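Local structure of acyl-CoA dehydrogenase (Geobacillus kaustophilus, 2PG0) at residues Asn34-Arg39 / Ser86-Ile91; Lys27-His32 / Glu82-Ser87; Phe264-Gln269 / Tyr353-Arg358. The protein is an FAD-binding flavoenzyme of the acyl-CoA dehydrogenase family that probably introduces an alpha-beta double bond into thioester-bound acyl chains. All coordinates share one frame; numbering follows the deposited sequence.

In the fold
The three contacts come in two groups along the chain. Interactions 1 and 2 lie in the N-terminal domain, their centres about 8 Å apart, and share S86 and S87: the end of helix 12-28 and the turn after it, with helix 33-39, meet helix 71-84 and the turn that leads into helix 89-105. W36 of interaction 1 packs on E28 and A29 of interaction 2. Interaction 3 comes later, between helices 237-273 and 354-361 of the C-terminal domain, its centre about 15 Å from that of interaction 2 and about 17 Å from that of interaction 1. R357 and R358 hydrogen-bond to the carbonyls of V84 and K83, so the end of helix 71-84 ties the two helical domains together.

Interaction 1. Residues Asn34-Arg39 / Ser86-Ile91; sequences NDWEKR and SSLVGI
W36 and E37, on the short helix 33-39, meet L88 and S87 where the chain turns into helix 89-105. The backbones stay well apart, the closest pair of CA atoms being those of E37 and S87 at 8.0 Å, and the gap is bridged by two side-chain contacts, one of them through water. Residues 86-88 form a 3-10 turn, and the helix that follows carries the chain onward from it.

The apolar half of the contact is a single touch: CD2 of L88 lies 4.0 Å from CZ3 of W36, on the six-membered part of the indole, and the two side chains run slantwise to each other. CG of W36 is anti to its carbonyl carbon (chi1 -65°), which brings the six-membered ring up to L88, and the wide indole can at the same time meet I42, P43 and F46, the last edge-to-face. L88 suits the other side because its branched end also packs on I42, F46 and L81.

The polar half is bridged by water. E37 OE2 and S87 OG are 4.3 Å apart, and one water sits 2.7 Å from E37 OE2, placed to donate to it, and 2.8 Å from S87 OG. Serine suits this place because its short hydroxyl can join both the water and the backbone N of A212, while the backbone N of S87 bonds to Y33 OH.

This is helix-to-turn packing within the all-helical N-terminal domain of the acyl-CoA dehydrogenase fold, on the side near the flavin: the S87 side chain is about 9 Å from the bound FAD.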
# COMPACT_ATOMS: atom_id res chain seq x y z
N ASN A 34 -2.80 34.57 -0.07
CA ASN A 34 -1.62 34.49 -0.94
C ASN A 34 -0.58 35.57 -0.64
O ASN A 34 0.63 35.31 -0.69
CB ASN A 34 -2.03 34.51 -2.43
CG ASN A 34 -2.80 33.26 -2.85
OD1 ASN A 34 -3.02 32.34 -2.06
ND2 ASN A 34 -3.21 33.22 -4.12
N ASP A 35 -1.05 36.77 -0.32
CA ASP A 35 -0.18 37.88 0.10
C ASP A 35 0.53 37.59 1.42
O ASP A 35 1.70 37.92 1.60
CB ASP A 35 -0.98 39.17 0.23
CG ASP A 35 -1.28 39.82 -1.11
OD1 ASP A 35 -0.70 39.39 -2.13
OD2 ASP A 35 -2.10 40.77 -1.13
N TRP A 36 -0.19 36.96 2.34
CA TRP A 36 0.37 36.60 3.63
C TRP A 36 1.52 35.61 3.45
O TRP A 36 2.55 35.71 4.11
CB TRP A 36 -0.69 35.97 4.52
CG TRP A 36 -1.81 36.87 4.92
CD1 TRP A 36 -1.87 38.24 4.82
CD2 TRP A 36 -3.03 36.46 5.53
NE1 TRP A 36 -3.07 38.69 5.32
CE2 TRP A 36 -3.80 37.62 5.77
CE3 TRP A 36 -3.55 35.21 5.90
CZ2 TRP A 36 -5.06 37.57 6.36
CZ3 TRP A 36 -4.81 35.16 6.48
CH2 TRP A 36 -5.55 36.34 6.71
N GLU A 37 1.32 34.65 2.55
CA GLU A 37 2.36 33.67 2.26
C GLU A 37 3.62 34.32 1.69
O GLU A 37 4.74 33.97 2.07
CB GLU A 37 1.84 32.60 1.31
CG GLU A 37 0.82 31.71 1.94
CD GLU A 37 0.64 30.46 1.16
OE1 GLU A 37 0.17 30.55 0.01
OE2 GLU A 37 1.00 29.38 1.70
N LYS A 38 3.41 35.28 0.79
CA LYS A 38 4.51 36.06 0.21
C LYS A 38 5.31 36.81 1.27
O LYS A 38 6.54 36.85 1.21
CB LYS A 38 3.97 37.06 -0.81
CG LYS A 38 3.51 36.46 -2.11
CD LYS A 38 2.98 37.56 -3.01
CE LYS A 38 2.58 37.03 -4.38
NZ LYS A 38 2.15 38.16 -5.25
N ARG A 39 4.61 37.41 2.23
CA ARG A 39 5.24 38.17 3.32
C ARG A 39 5.87 37.25 4.36
O ARG A 39 6.82 37.65 5.04
CB ARG A 39 4.25 39.12 3.98
CG ARG A 39 3.62 40.16 3.04
CD ARG A 39 4.50 41.38 2.85
NE ARG A 39 4.43 42.28 4.01
CZ ARG A 39 3.50 43.22 4.18
NH1 ARG A 39 2.54 43.39 3.28
NH2 ARG A 39 3.53 43.98 5.27
N SER A 86 -3.58 26.13 5.83
CA SER A 86 -2.88 25.59 7.00
C SER A 86 -2.02 26.62 7.72
O SER A 86 -1.66 26.42 8.88
CB SER A 86 -2.00 24.40 6.57
OG SER A 86 -2.79 23.40 5.96
N SER A 87 -1.68 27.73 7.07
CA SER A 87 -0.90 28.78 7.74
C SER A 87 -1.67 29.45 8.87
O SER A 87 -1.09 30.16 9.68
CB SER A 87 -0.37 29.81 6.74
OG SER A 87 0.70 29.28 5.97
N LEU A 88 -2.97 29.20 8.92
CA LEU A 88 -3.82 29.74 9.98
C LEU A 88 -3.86 28.89 11.26
O LEU A 88 -4.59 29.21 12.21
CB LEU A 88 -5.23 29.99 9.44
CG LEU A 88 -5.28 31.27 8.60
CD1 LEU A 88 -6.46 31.23 7.65
CD2 LEU A 88 -5.32 32.53 9.47
N VAL A 89 -3.04 27.83 11.30
CA VAL A 89 -2.99 26.93 12.47
C VAL A 89 -2.61 27.61 13.78
O VAL A 89 -2.91 27.09 14.85
CB VAL A 89 -2.03 25.73 12.26
CG1 VAL A 89 -2.61 24.76 11.22
CG2 VAL A 89 -0.60 26.19 11.93
N GLY A 90 -1.94 28.76 13.68
CA GLY A 90 -1.54 29.54 14.85
C GLY A 90 -2.72 30.02 15.68
O GLY A 90 -2.59 30.21 16.89
N ILE A 91 -3.86 30.21 15.02
CA ILE A 91 -5.08 30.61 15.74
C ILE A 91 -5.62 29.47 16.60
O ILE A 91 -5.88 29.67 17.79
CB ILE A 91 -6.16 31.16 14.79
CG1 ILE A 91 -5.68 32.49 14.21
CG2 ILE A 91 -7.50 31.34 15.53
CD1 ILE A 91 -6.35 32.90 12.94
O HOH W 1 -0.08 27.84 3.64

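Interaction 2. Residues Lys27-His32 / Glu82-Ser87; sequences KEAYPH and EKVGSS
The phenol ring of Y30 receives V84 on one face: CG2 of V84 stands 3.7 Å from the ring centroid, 16° off the normal, a CH-pi contact displaced toward the rim near CE1 and CZ. The carbonyl O of K83 approaches the same ring obliquely, 3.6 Å from CE2. Beyond the ring, OH of Y30 lies 3.3 Å from CB of K83, so the phenol reaches K83 near the end of helix 71-84.

V84 uses both of its branches. With CG1 anti to the backbone N (chi1 -177°), that methyl packs 3.9 Å from CB of A29, while CG2 faces the tyrosine ring and also nears the CB of A29. A small residue fits at A29, where the chain leaves helix 12-28 and both W36 and F46 press close. K83 lays its CB beside the phenol while its extended chain carries NZ away to a salt bridge with E80.

Were the tyrosine replaced by an alanine here, CG2 of V84 would probably lose its aromatic cover and a gap would be likely to open beside CB of K83.

The chemistry across the contact is apolar packing and CH-pi, without a direct hydrogen bond, an aromatic face being offered to a methyl group and a hydroxyl set against an aliphatic carbon. The polar backbone at this helix end is engaged by other partners: the carbonyls of K83 and V84 accept hydrogen bonds from R358 and R357.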
# COMPACT_ATOMS: atom_id res chain seq x y z
N LYS A 27 -14.17 37.78 3.51
CA LYS A 27 -13.65 39.14 3.36
C LYS A 27 -12.20 39.28 3.83
O LYS A 27 -11.37 39.89 3.14
CB LYS A 27 -14.53 40.14 4.11
CG LYS A 27 -14.03 41.58 4.03
CD LYS A 27 -14.99 42.57 4.66
CE LYS A 27 -15.05 42.43 6.18
NZ LYS A 27 -16.06 43.37 6.76
N GLU A 28 -11.90 38.73 5.01
CA GLU A 28 -10.64 39.01 5.72
C GLU A 28 -9.49 38.03 5.49
O GLU A 28 -8.33 38.38 5.75
CB GLU A 28 -10.89 39.11 7.23
CG GLU A 28 -11.85 40.22 7.65
CD GLU A 28 -11.25 41.62 7.53
OE1 GLU A 28 -10.09 41.76 7.08
OE2 GLU A 28 -11.94 42.59 7.90
N ALA A 29 -9.80 36.83 5.00
CA ALA A 29 -8.79 35.77 4.93
C ALA A 29 -8.57 35.22 3.52
O ALA A 29 -7.44 35.24 3.01
CB ALA A 29 -9.13 34.65 5.91
N TYR A 30 -9.64 34.72 2.91
CA TYR A 30 -9.54 34.09 1.59
C TYR A 30 -8.81 34.96 0.54
O TYR A 30 -7.90 34.48 -0.13
CB TYR A 30 -10.93 33.67 1.08
CG TYR A 30 -11.45 32.37 1.64
CD1 TYR A 30 -12.39 32.36 2.66
CD2 TYR A 30 -11.01 31.15 1.13
CE1 TYR A 30 -12.89 31.16 3.16
CE2 TYR A 30 -11.49 29.95 1.63
CZ TYR A 30 -12.43 29.96 2.65
OH TYR A 30 -12.92 28.78 3.15
N PRO A 31 -9.21 36.25 0.41
CA PRO A 31 -8.56 37.03 -0.64
C PRO A 31 -7.14 37.50 -0.31
O PRO A 31 -6.41 37.90 -1.23
CB PRO A 31 -9.47 38.26 -0.80
CG PRO A 31 -10.65 38.04 0.12
CD PRO A 31 -10.22 37.04 1.14
N HIS A 32 -6.79 37.49 0.98
CA HIS A 32 -5.49 37.99 1.48
C HIS A 32 -4.44 36.88 1.65
O HIS A 32 -3.26 37.17 1.83
CB HIS A 32 -5.66 38.60 2.88
CG HIS A 32 -6.55 39.80 2.94
ND1 HIS A 32 -6.06 41.08 3.12
CD2 HIS A 32 -7.90 39.92 2.89
CE1 HIS A 32 -7.07 41.93 3.16
NE2 HIS A 32 -8.19 41.26 3.02
N GLU A 82 -8.88 26.19 8.32
CA GLU A 82 -8.16 25.25 7.44
C GLU A 82 -8.69 25.33 6.01
O GLU A 82 -7.92 25.22 5.05
CB GLU A 82 -8.22 23.82 7.97
CG GLU A 82 -7.34 22.81 7.19
CD GLU A 82 -5.83 23.11 7.28
OE1 GLU A 82 -5.36 23.67 8.30
OE2 GLU A 82 -5.10 22.79 6.32
N LYS A 83 -10.00 25.56 5.87
CA LYS A 83 -10.58 25.76 4.55
C LYS A 83 -9.92 26.93 3.81
O LYS A 83 -9.82 26.91 2.59
CB LYS A 83 -12.10 25.93 4.65
CG LYS A 83 -12.81 24.62 4.96
CD LYS A 83 -14.30 24.80 5.12
CE LYS A 83 -14.94 23.57 5.74
NZ LYS A 83 -16.43 23.73 5.84
N VAL A 84 -9.48 27.93 4.57
CA VAL A 84 -8.65 29.00 4.00
C VAL A 84 -7.24 28.45 3.73
O VAL A 84 -6.80 28.40 2.59
CB VAL A 84 -8.59 30.26 4.90
CG1 VAL A 84 -7.78 31.38 4.22
CG2 VAL A 84 -10.02 30.75 5.26
N GLY A 85 -6.55 28.03 4.79
CA GLY A 85 -5.23 27.41 4.63
C GLY A 85 -4.54 27.05 5.93
O GLY A 85 -4.85 27.60 6.98
N SER A 86 -3.58 26.13 5.83
CA SER A 86 -2.88 25.59 7.00
C SER A 86 -2.02 26.62 7.72
O SER A 86 -1.66 26.42 8.88
CB SER A 86 -2.00 24.40 6.57
OG SER A 86 -2.79 23.40 5.96
N SER A 87 -1.68 27.73 7.07
CA SER A 87 -0.90 28.78 7.74
C SER A 87 -1.67 29.45 8.87
O SER A 87 -1.09 30.16 9.68
CB SER A 87 -0.37 29.81 6.74
OG SER A 87 0.70 29.28 5.97

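Interaction 3. Residues Phe264-Gln269 / Tyr353-Arg358; sequences FSLTKQ and YEIARR
A roughly antiparallel helix pair in the C-terminal helical domain of the acyl-CoA dehydrogenase fold brings L266 of the long helix 237-273 against the start of helix 354-361. The axes of the two short segments come within 10.7 Å, at 150° between their directions; the nearest CA atoms, of L266 and I355, are 7.1 Å apart.

L266 carries the contact through one methyl. With CG beside the backbone N and anti to the carbonyl carbon (chi1 -76°), its CD1 lies 4.0 Å from CD1 of I355, and the two side chains run antiparallel alongside one another. The same CD1 of L266 comes 3.7 Å from OE2 of E354, whose side chain lies roughly perpendicular to it, and it also nears CG of R358. Leucine suits this place because it is long enough to carry one terminal methyl to the point where I355, E354 and the aliphatic part of R358 come together.

The charges beside it are paired within their own helix. R358 turns its guanidinium side-on to E354, NH2 and NE lying 2.8 and 2.9 Å from the same atom, OE2 of E354. That oxygen is in the guanidinium plane, yet NH2 meets it from 50° above the carboxylate plane and NE on the anti side, both from one face and by bent bonds. The pair holds the guanidinium against OE2, and bonds from R358 to the carbonyls of K83 and E82 further fix its orientation; the pairing probably makes the charge next to L266 less costly.

Around the pair, I355 also packs on M263 and on A340 of helix 319-343, and F264 faces helix 285-313 and L383 of a second subunit. Through R358, helix 354-361 is joined to the end of helix 71-84.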
# COMPACT_ATOMS: atom_id res chain seq x y z
N PHE A 264 -9.91 16.87 -1.86
CA PHE A 264 -10.81 16.01 -2.62
C PHE A 264 -11.74 16.86 -3.50
O PHE A 264 -11.91 16.58 -4.69
CB PHE A 264 -11.62 15.10 -1.69
CG PHE A 264 -12.64 14.26 -2.40
CD1 PHE A 264 -12.27 13.07 -2.99
CD2 PHE A 264 -13.97 14.68 -2.49
CE1 PHE A 264 -13.21 12.28 -3.66
CE2 PHE A 264 -14.92 13.90 -3.16
CZ PHE A 264 -14.54 12.70 -3.74
N SER A 265 -12.32 17.90 -2.91
CA SER A 265 -13.22 18.80 -3.63
C SER A 265 -12.51 19.47 -4.81
O SER A 265 -13.06 19.54 -5.91
CB SER A 265 -13.82 19.84 -2.70
OG SER A 265 -14.71 20.69 -3.42
N LEU A 266 -11.29 19.94 -4.58
CA LEU A 266 -10.46 20.50 -5.66
C LEU A 266 -10.27 19.52 -6.82
O LEU A 266 -10.40 19.90 -7.98
CB LEU A 266 -9.09 20.91 -5.12
CG LEU A 266 -9.04 22.19 -4.30
CD1 LEU A 266 -7.63 22.32 -3.72
CD2 LEU A 266 -9.38 23.40 -5.16
N THR A 267 -9.96 18.27 -6.49
CA THR A 267 -9.64 17.26 -7.49
C THR A 267 -10.89 16.86 -8.27
O THR A 267 -10.86 16.76 -9.50
CB THR A 267 -9.01 16.00 -6.84
OG1 THR A 267 -7.88 16.40 -6.07
CG2 THR A 267 -8.57 15.00 -7.90
N LYS A 268 -11.98 16.64 -7.55
CA LYS A 268 -13.23 16.23 -8.18
C LYS A 268 -13.68 17.28 -9.18
O LYS A 268 -14.02 16.96 -10.33
CB LYS A 268 -14.32 16.00 -7.13
CG LYS A 268 -15.64 15.48 -7.71
CD LYS A 268 -16.56 14.96 -6.62
CE LYS A 268 -17.06 16.08 -5.71
NZ LYS A 268 -17.66 15.56 -4.43
N GLN A 269 -13.65 18.54 -8.75
CA GLN A 269 -14.04 19.65 -9.63
C GLN A 269 -13.13 19.76 -10.84
O GLN A 269 -13.60 19.98 -11.95
CB GLN A 269 -14.13 20.97 -8.85
CG GLN A 269 -15.36 21.03 -7.92
CD GLN A 269 -16.65 20.48 -8.57
OE1 GLN A 269 -17.08 20.96 -9.63
NE2 GLN A 269 -17.26 19.48 -7.93
N TYR A 353 -2.01 27.04 -9.18
CA TYR A 353 -3.10 26.17 -8.76
C TYR A 353 -3.04 25.90 -7.26
O TYR A 353 -1.97 25.57 -6.72
CB TYR A 353 -3.10 24.85 -9.55
CG TYR A 353 -3.69 24.98 -10.94
CD1 TYR A 353 -3.02 25.69 -11.94
CD2 TYR A 353 -4.92 24.41 -11.26
CE1 TYR A 353 -3.55 25.81 -13.21
CE2 TYR A 353 -5.47 24.54 -12.53
CZ TYR A 353 -4.77 25.24 -13.50
OH TYR A 353 -5.29 25.38 -14.77
N GLU A 354 -4.19 26.04 -6.59
CA GLU A 354 -4.27 25.91 -5.13
C GLU A 354 -3.76 24.56 -4.60
O GLU A 354 -3.19 24.49 -3.51
CB GLU A 354 -5.71 26.13 -4.67
CG GLU A 354 -5.89 26.20 -3.17
CD GLU A 354 -7.34 26.35 -2.78
OE1 GLU A 354 -8.02 27.24 -3.33
OE2 GLU A 354 -7.80 25.58 -1.92
N ILE A 355 -3.99 23.49 -5.36
CA ILE A 355 -3.54 22.15 -4.95
C ILE A 355 -2.04 22.07 -4.65
O ILE A 355 -1.64 21.30 -3.77
CB ILE A 355 -3.99 21.02 -5.92
CG1 ILE A 355 -3.87 19.65 -5.24
CG2 ILE A 355 -3.23 21.05 -7.23
CD1 ILE A 355 -4.71 19.53 -3.96
N ALA A 356 -1.22 22.84 -5.36
CA ALA A 356 0.23 22.84 -5.13
C ALA A 356 0.55 23.20 -3.68
O ALA A 356 1.33 22.52 -3.00
CB ALA A 356 0.93 23.80 -6.09
N ARG A 357 -0.07 24.28 -3.20
CA ARG A 357 0.10 24.77 -1.84
C ARG A 357 -0.44 23.78 -0.80
O ARG A 357 0.21 23.51 0.21
CB ARG A 357 -0.61 26.11 -1.72
CG ARG A 357 -0.51 26.80 -0.41
CD ARG A 357 -1.68 27.77 -0.39
NE ARG A 357 -2.72 27.22 0.42
CZ ARG A 357 -3.99 27.60 0.44
NH1 ARG A 357 -4.48 28.54 -0.37
NH2 ARG A 357 -4.78 26.99 1.30
N ARG A 358 -1.63 23.24 -1.06
CA ARG A 358 -2.23 22.24 -0.18
C ARG A 358 -1.29 21.04 -0.04
O ARG A 358 -1.09 20.53 1.07
CB ARG A 358 -3.60 21.79 -0.70
CG ARG A 358 -4.62 22.93 -0.90
CD ARG A 358 -5.32 23.28 0.39
NE ARG A 358 -6.35 24.31 0.19
CZ ARG A 358 -7.00 24.91 1.18
NH1 ARG A 358 -6.74 24.61 2.46
NH2 ARG A 358 -7.91 25.84 0.89